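Local coordinates for mitogen activated protein kinase, putative (Leishmania donovani, PDB 4QNY) that probably phosphorylates protein substrates at serine or threonine with ATP and magnesium, as a MAP kinase of a Leishmania signalling cascade, at residues M182-V186 with T187-Y191; G228-R231 with V232-L235; A284-L287 with L288-M291. All blocks are in the same frame, centred on the assembly; numbering follows the deposited sequence.

Overall arrangement
All three contacts are local and belong to the helical lobe of the kinase fold. Interaction 1 lies in the activation segment, the nearest of the three to the nucleotide: the T187 side chain is about 9 Å from the bound ANP, and that of M188 about 9 Å from the magnesium ion. Interaction 2, at the start of helix 231-242, is directly joined to it, their centres about 9 Å apart. D184 OD1 forms a salt bridge with R231 NE (3.0 Å), and W190 NE1 probably donates to G228 O (2.9 Å). Interaction 3, in helix 282-291, is separate, its centre about 24 Å from that of interaction 1 and about 23 Å from that of interaction 2.

Interaction 1: residues M182-V186 with T187-Y191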
loop_
_atom_site.group_PDB
_atom_site.type_symbol
_atom_site.label_atom_id
_atom_site.label_comp_id
_atom_site.label_asym_id
_atom_site.label_seq_id
_atom_site.Cartn_x
_atom_site.Cartn_y
_atom_site.Cartn_z
ATOM N N MET A 182 2.222 16.743 0.493
ATOM C CA MET A 182 2.592 15.614 1.337
ATOM C C MET A 182 2.986 16.054 2.747
ATOM O O MET A 182 3.620 17.093 2.929
ATOM C CB MET A 182 3.738 14.837 0.689
ATOM C CG MET A 182 4.010 13.490 1.321
ATOM S SD MET A 182 5.197 12.520 0.373
ATOM C CE MET A 182 6.713 13.406 0.721
ATOM N N THR A 183 2.607 15.255 3.741
ATOM C CA THR A 183 2.875 15.588 5.136
ATOM C C THR A 183 4.191 14.989 5.627
ATOM O O THR A 183 4.622 13.936 5.157
ATOM C CB THR A 183 1.729 15.112 6.057
ATOM O OG1 THR A 183 2.055 15.406 7.422
ATOM C CG2 THR A 183 1.499 13.615 5.906
ATOM N N ASP A 184 4.827 15.674 6.572
ATOM C CA ASP A 184 6.078 15.205 7.163
ATOM C C ASP A 184 5.831 14.488 8.483
ATOM O O ASP A 184 6.734 13.868 9.044
ATOM C CB ASP A 184 7.043 16.371 7.380
ATOM C CG ASP A 184 7.554 16.953 6.082
ATOM O OD1 ASP A 184 8.488 16.367 5.499
ATOM O OD2 ASP A 184 7.023 17.996 5.647
ATOM N N TYR A 185 4.604 14.585 8.979
ATOM C CA TYR A 185 4.237 13.941 10.230
ATOM C C TYR A 185 3.773 12.517 9.958
ATOM O O TYR A 185 2.582 12.214 10.008
ATOM C CB TYR A 185 3.155 14.748 10.950
ATOM C CG TYR A 185 3.598 16.153 11.294
ATOM C CD1 TYR A 185 4.137 16.446 12.539
ATOM C CD2 TYR A 185 3.492 17.183 10.367
ATOM C CE1 TYR A 185 4.549 17.726 12.856
ATOM C CE2 TYR A 185 3.904 18.466 10.674
ATOM C CZ TYR A 185 4.430 18.732 11.918
ATOM O OH TYR A 185 4.840 20.008 12.227
ATOM N N VAL A 186 4.734 11.649 9.658
ATOM C CA VAL A 186 4.444 10.268 9.295
ATOM C C VAL A 186 5.326 9.289 10.061
ATOM O O VAL A 186 6.419 9.639 10.508
ATOM C CB VAL A 186 4.630 10.035 7.785
ATOM C CG1 VAL A 186 3.550 10.762 7.005
ATOM C CG2 VAL A 186 6.016 10.487 7.344
ATOM N N THR A 187 4.843 8.061 10.203
ATOM C CA THR A 187 5.573 7.028 10.928
ATOM C C THR A 187 6.405 6.169 9.980
ATOM O O THR A 187 7.364 5.520 10.397
ATOM C CB THR A 187 4.616 6.124 11.727
ATOM O OG1 THR A 187 3.681 5.507 10.833
ATOM C CG2 THR A 187 3.855 6.939 12.763
ATOM N N MET A 188 6.034 6.171 8.704
ATOM C CA MET A 188 6.734 5.370 7.705
ATOM C C MET A 188 6.862 6.121 6.382
ATOM O O MET A 188 5.912 6.185 5.603
ATOM C CB MET A 188 6.010 4.040 7.486
ATOM C CG MET A 188 6.704 3.102 6.513
ATOM S SD MET A 188 8.361 2.648 7.055
ATOM C CE MET A 188 8.011 1.934 8.660
ATOM N N ARG A 189 8.043 6.684 6.135
ATOM C CA ARG A 189 8.300 7.436 4.909
ATOM C C ARG A 189 9.319 6.725 4.020
ATOM O O ARG A 189 9.713 7.240 2.973
ATOM C CB ARG A 189 8.801 8.844 5.239
ATOM C CG ARG A 189 10.256 8.885 5.687
ATOM C CD ARG A 189 10.740 10.305 5.939
ATOM N NE ARG A 189 10.210 10.855 7.183
ATOM C CZ ARG A 189 9.478 11.962 7.259
ATOM N NH1 ARG A 189 9.191 12.647 6.161
ATOM N NH2 ARG A 189 9.038 12.387 8.436
ATOM N N TRP A 190 9.733 5.534 4.440
ATOM C CA TRP A 190 10.832 4.819 3.798
ATOM C C TRP A 190 10.515 4.331 2.385
ATOM O O TRP A 190 11.409 3.888 1.665
ATOM C CB TRP A 190 11.247 3.624 4.660
ATOM C CG TRP A 190 11.765 4.009 6.013
ATOM C CD1 TRP A 190 12.096 5.262 6.441
ATOM C CD2 TRP A 190 12.007 3.131 7.118
ATOM N NE1 TRP A 190 12.533 5.217 7.743
ATOM C CE2 TRP A 190 12.485 3.921 8.182
ATOM C CE3 TRP A 190 11.863 1.753 7.311
ATOM C CZ2 TRP A 190 12.823 3.379 9.420
ATOM C CZ3 TRP A 190 12.199 1.217 8.541
ATOM C CH2 TRP A 190 12.673 2.029 9.579
ATOM N N TYR A 191 9.251 4.416 1.989
ATOM C CA TYR A 191 8.827 3.871 0.706
ATOM C C TYR A 191 8.291 4.952 -0.224
ATOM O O TYR A 191 7.672 4.658 -1.246
ATOM C CB TYR A 191 7.780 2.778 0.930
ATOM C CG TYR A 191 8.300 1.664 1.809
ATOM C CD1 TYR A 191 8.987 0.590 1.264
ATOM C CD2 TYR A 191 8.129 1.702 3.188
ATOM C CE1 TYR A 191 9.478 -0.423 2.063
ATOM C CE2 TYR A 191 8.618 0.694 3.996
ATOM C CZ TYR A 191 9.291 -0.367 3.428
ATOM O OH TYR A 191 9.778 -1.377 4.226
#
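R189 reaches back across a tight bend to D184, where its NH2 donates to the backbone carbonyl oxygen D184 O at 2.8 Å. The bond is bent (142° at the hydrogen), and the oxygen sits near the guanidinium edge, tilted somewhat from its plane. V186 CG2 packs over one face of the same group, close to its centre and 3.7 Å from R189 NH2. The arginine gets there by a chi1 of 76°, with CG between its own backbone N and carbonyl carbon, and by a second bend at chi3. The carboxylate of D184 is nearly coplanar with the guanidinium, but R189 NH1 to D184 OD1 is a long salt bridge (3.8 Å); the stronger partner of OD1 is R231, whose NH1 also binds M182 O. Behind this, Y185 N donates to T183 OG1 at 3.1 Å in an ST turn, and Y185 is the centre of an inverse gamma turn, whose weak V186 N to D184 O bond uses the same oxygen as R189. T183-D184-Y185 fits the TxY activation motif of MAP kinases, here with unmodified threonine and tyrosine. D184 is thus shared between two arginines: R189, which closes the bend mainly through the backbone oxygen, and R231, whose salt bridge would tie the activation lip to helix 231-242.

Interaction 2: residues G228-R231 with V232-L235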
loop_
_atom_site.group_PDB
_atom_site.type_symbol
_atom_site.label_atom_id
_atom_site.label_comp_id
_atom_site.label_asym_id
_atom_site.label_seq_id
_atom_site.Cartn_x
_atom_site.Cartn_y
_atom_site.Cartn_z
ATOM N N GLY A 228 14.998 6.908 5.976
ATOM C CA GLY A 228 15.121 8.302 6.362
ATOM C C GLY A 228 14.369 8.614 7.641
ATOM O O GLY A 228 13.349 7.993 7.940
ATOM N N LYS A 229 14.881 9.578 8.402
ATOM C CA LYS A 229 14.234 10.007 9.639
ATOM C C LYS A 229 13.363 11.235 9.393
ATOM O O LYS A 229 12.447 11.525 10.161
ATOM C CB LYS A 229 15.276 10.304 10.718
ATOM C CG LYS A 229 15.777 9.068 11.446
ATOM C CD LYS A 229 17.287 9.086 11.608
ATOM C CE LYS A 229 17.751 7.994 12.557
ATOM N NZ LYS A 229 19.236 7.937 12.659
ATOM N N ASP A 230 13.667 11.953 8.318
ATOM C CA ASP A 230 12.877 13.104 7.898
ATOM C C ASP A 230 12.941 13.226 6.379
ATOM O O ASP A 230 13.547 12.385 5.716
ATOM C CB ASP A 230 13.370 14.387 8.572
ATOM C CG ASP A 230 14.866 14.585 8.431
ATOM O OD1 ASP A 230 15.299 15.154 7.406
ATOM O OD2 ASP A 230 15.611 14.176 9.347
ATOM N N ARG A 231 12.319 14.268 5.833
ATOM C CA ARG A 231 12.212 14.419 4.384
ATOM C C ARG A 231 13.566 14.557 3.693
ATOM O O ARG A 231 13.875 13.802 2.773
ATOM C CB ARG A 231 11.339 15.624 4.036
ATOM C CG ARG A 231 11.266 15.910 2.544
ATOM C CD ARG A 231 10.050 16.751 2.206
ATOM N NE ARG A 231 8.810 16.058 2.543
ATOM C CZ ARG A 231 7.613 16.633 2.558
ATOM N NH1 ARG A 231 6.539 15.925 2.880
ATOM N NH2 ARG A 231 7.489 17.918 2.257
ATOM N N VAL A 232 14.364 15.526 4.130
ATOM C CA VAL A 232 15.685 15.740 3.550
ATOM C C VAL A 232 16.564 14.509 3.745
ATOM O O VAL A 232 17.271 14.086 2.830
ATOM C CB VAL A 232 16.380 16.974 4.161
ATOM C CG1 VAL A 232 17.824 17.072 3.684
ATOM C CG2 VAL A 232 15.612 18.237 3.808
ATOM N N ASN A 233 16.499 13.925 4.938
ATOM C CA ASN A 233 17.264 12.722 5.241
ATOM C C ASN A 233 16.824 11.540 4.381
ATOM O O ASN A 233 17.627 10.665 4.059
ATOM C CB ASN A 233 17.139 12.368 6.724
ATOM C CG ASN A 233 18.052 11.227 7.129
ATOM O OD1 ASN A 233 17.593 10.190 7.609
ATOM N ND2 ASN A 233 19.352 11.411 6.931
ATOM N N GLN A 234 15.547 11.523 4.009
ATOM C CA GLN A 234 15.021 10.486 3.129
ATOM C C GLN A 234 15.659 10.591 1.749
ATOM O O GLN A 234 16.022 9.582 1.144
ATOM C CB GLN A 234 13.497 10.586 3.021
ATOM C CG GLN A 234 12.860 9.532 2.127
ATOM C CD GLN A 234 12.995 8.128 2.684
ATOM O OE1 GLN A 234 13.040 7.930 3.898
ATOM N NE2 GLN A 234 13.063 7.144 1.795
ATOM N N LEU A 235 15.799 11.819 1.260
ATOM C CA LEU A 235 16.438 12.060 -0.028
ATOM C C LEU A 235 17.907 11.654 0.015
ATOM O O LEU A 235 18.433 11.095 -0.946
ATOM C CB LEU A 235 16.310 13.531 -0.432
ATOM C CG LEU A 235 16.921 13.897 -1.786
ATOM C CD1 LEU A 235 16.231 13.139 -2.910
ATOM C CD2 LEU A 235 16.857 15.397 -2.027
HETATM O O HOH W 1 14.043 17.602 6.578
#
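The chain is extended at D230 (phi/psi -149°/-177°) and turns into helix 231-242 at the next residue, the first turn being joined by Q234 N to D230 O (2.8 Å) and L235 N to R231 O (3.2 Å). D230 is the N-cap: its OD1 accepts from N233 N at 3.0 Å in a fairly straight bond, met from above the carboxylate plane. A chi1 of 51° folds the carboxylate back over the helix start, with N233 CB packed against the same face, close to both oxygens. A water adds a second link, donating to D230 OD1 (2.9 Å) and accepting from V232 N. N233 returns the grip one residue upstream: its OD1 takes the K229 N-H at 2.9 Å, in the amide plane and on a lone pair. The K229 and N233 side chains run alongside each other in the same direction. Q234 reaches further back still, OE1 taking a weak bond from G228 N (3.0 Å), while its NE2 is bound to F226 O. R231 instead sends its guanidinium away from the cap to D184, and G228 O accepts from W190. The negative carboxylate at the amino end would probably be stabilised by the helix dipole. An aspartate N-cap, with the preceding loop held by the N233 amide and weakly by that of Q234, here opens the helix that corresponds to alpha-G of the kinase fold.

Interaction 3: residues A284-L287 with L288-M291; sequences ALDL and LRHM
A284 opens the run of backbone bonds that joins these two turns of an alpha-helix, residues 282-291, which corresponds to alpha-H in the helical lobe of the protein kinase fold. Its O accepts from L288 N at 3.0 Å, the usual bond to the fourth residue on, and its methyl group faces F310 and E124. L285 repeats the pattern, O receiving R289 N at 3.1 Å, while its side chain only grazes the next turn: CD2 is 4.4 Å from L288 CD2. D286 makes the polar contact. With its CG anti to the backbone N (chi1 175°), the carboxylate lies alongside R289, both side chains pointing the same way. R289 bends at chi3 and grips the acid side-on with two nitrogens, both directed to the one oxygen OD1: NE at 3.2 Å and NH2 at 3.0 Å. The two donors approach from the same face of the carboxylate, well above its plane, and the carboxylate and guanidinium planes are 29° apart. D286 OD2 is bound separately by H308 NE2, so one acid links R289 on its own helix to a residue in a following loop. D286 O continues the ladder, accepting from H290 N at 2.9 Å. L287 is buried against H308 and F310, while L288 and M291 face helix 206-219, M291 touching V209, I212 and L216 there. L287 O accepts from M291 N, and M291 CB and CG also press against that oxygen. Beyond CG the methionine is extended, crossing the leucine at a slant, and its end lies beside the isobutyl group: M291 CE is 3.8 Å from L287 CD1 and nearly as close to L287 CD2.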
loop_
_atom_site.group_PDB
_atom_site.type_symbol
_atom_site.label_atom_id
_atom_site.label_comp_id
_atom_site.label_asym_id
_atom_site.label_seq_id
_atom_site.Cartn_x
_atom_site.Cartn_y
_atom_site.Cartn_z
ATOM N N ALA A 284 16.995 -10.228 -11.777
ATOM C CA ALA A 284 16.405 -9.641 -10.581
ATOM C C ALA A 284 17.012 -8.278 -10.281
ATOM O O ALA A 284 16.313 -7.347 -9.879
ATOM C CB ALA A 284 16.583 -10.569 -9.391
ATOM N N LEU A 285 18.321 -8.166 -10.481
ATOM C CA LEU A 285 19.038 -6.941 -10.158
ATOM C C LEU A 285 18.788 -5.847 -11.189
ATOM O O LEU A 285 18.935 -4.662 -10.891
ATOM C CB LEU A 285 20.536 -7.220 -10.033
ATOM C CG LEU A 285 20.922 -8.089 -8.834
ATOM C CD1 LEU A 285 22.433 -8.222 -8.720
ATOM C CD2 LEU A 285 20.326 -7.521 -7.552
ATOM N N ASP A 286 18.408 -6.241 -12.399
ATOM C CA ASP A 286 18.068 -5.261 -13.423
ATOM C C ASP A 286 16.681 -4.684 -13.182
ATOM O O ASP A 286 16.476 -3.475 -13.298
ATOM C CB ASP A 286 18.135 -5.875 -14.818
ATOM C CG ASP A 286 17.662 -4.915 -15.888
ATOM O OD1 ASP A 286 18.377 -3.928 -16.153
ATOM O OD2 ASP A 286 16.573 -5.139 -16.458
ATOM N N LEU A 287 15.731 -5.556 -12.858
ATOM C CA LEU A 287 14.372 -5.128 -12.549
ATOM C C LEU A 287 14.374 -4.218 -11.328
ATOM O O LEU A 287 13.650 -3.226 -11.279
ATOM C CB LEU A 287 13.464 -6.335 -12.311
ATOM C CG LEU A 287 11.997 -6.017 -12.007
ATOM C CD1 LEU A 287 11.356 -5.277 -13.170
ATOM C CD2 LEU A 287 11.224 -7.285 -11.681
ATOM N N LEU A 288 15.201 -4.565 -10.348
ATOM C CA LEU A 288 15.356 -3.763 -9.140
ATOM C C LEU A 288 15.946 -2.394 -9.466
ATOM O O LEU A 288 15.478 -1.371 -8.965
ATOM C CB LEU A 288 16.241 -4.495 -8.128
ATOM C CG LEU A 288 16.480 -3.801 -6.787
ATOM C CD1 LEU A 288 15.164 -3.572 -6.072
ATOM C CD2 LEU A 288 17.429 -4.617 -5.922
ATOM N N ARG A 289 16.973 -2.388 -10.309
ATOM C CA ARG A 289 17.623 -1.154 -10.738
ATOM C C ARG A 289 16.655 -0.228 -11.467
ATOM O O ARG A 289 16.621 0.978 -11.214
ATOM C CB ARG A 289 18.816 -1.472 -11.644
ATOM C CG ARG A 289 19.401 -0.263 -12.355
ATOM C CD ARG A 289 20.036 -0.661 -13.680
ATOM N NE ARG A 289 19.054 -1.228 -14.600
ATOM C CZ ARG A 289 18.314 -0.510 -15.441
ATOM N NH1 ARG A 289 18.443 0.810 -15.480
ATOM N NH2 ARG A 289 17.445 -1.110 -16.243
ATOM N N HIS A 290 15.868 -0.801 -12.371
ATOM C CA HIS A 290 14.965 -0.020 -13.204
ATOM C C HIS A 290 13.741 0.457 -12.419
ATOM O O HIS A 290 13.185 1.516 -12.708
ATOM C CB HIS A 290 14.529 -0.840 -14.421
ATOM C CG HIS A 290 14.180 -0.008 -15.616
ATOM N ND1 HIS A 290 14.026 -0.544 -16.876
ATOM C CD2 HIS A 290 13.959 1.322 -15.742
ATOM C CE1 HIS A 290 13.722 0.419 -17.728
ATOM N NE2 HIS A 290 13.675 1.561 -17.066
ATOM N N MET A 291 13.328 -0.328 -11.428
ATOM C CA MET A 291 12.217 0.054 -10.561
ATOM C C MET A 291 12.599 1.219 -9.655
ATOM O O MET A 291 11.741 1.984 -9.219
ATOM C CB MET A 291 11.759 -1.130 -9.706
ATOM C CG MET A 291 10.799 -2.080 -10.401
ATOM S SD MET A 291 10.307 -3.447 -9.333
ATOM C CE MET A 291 9.077 -4.252 -10.355
#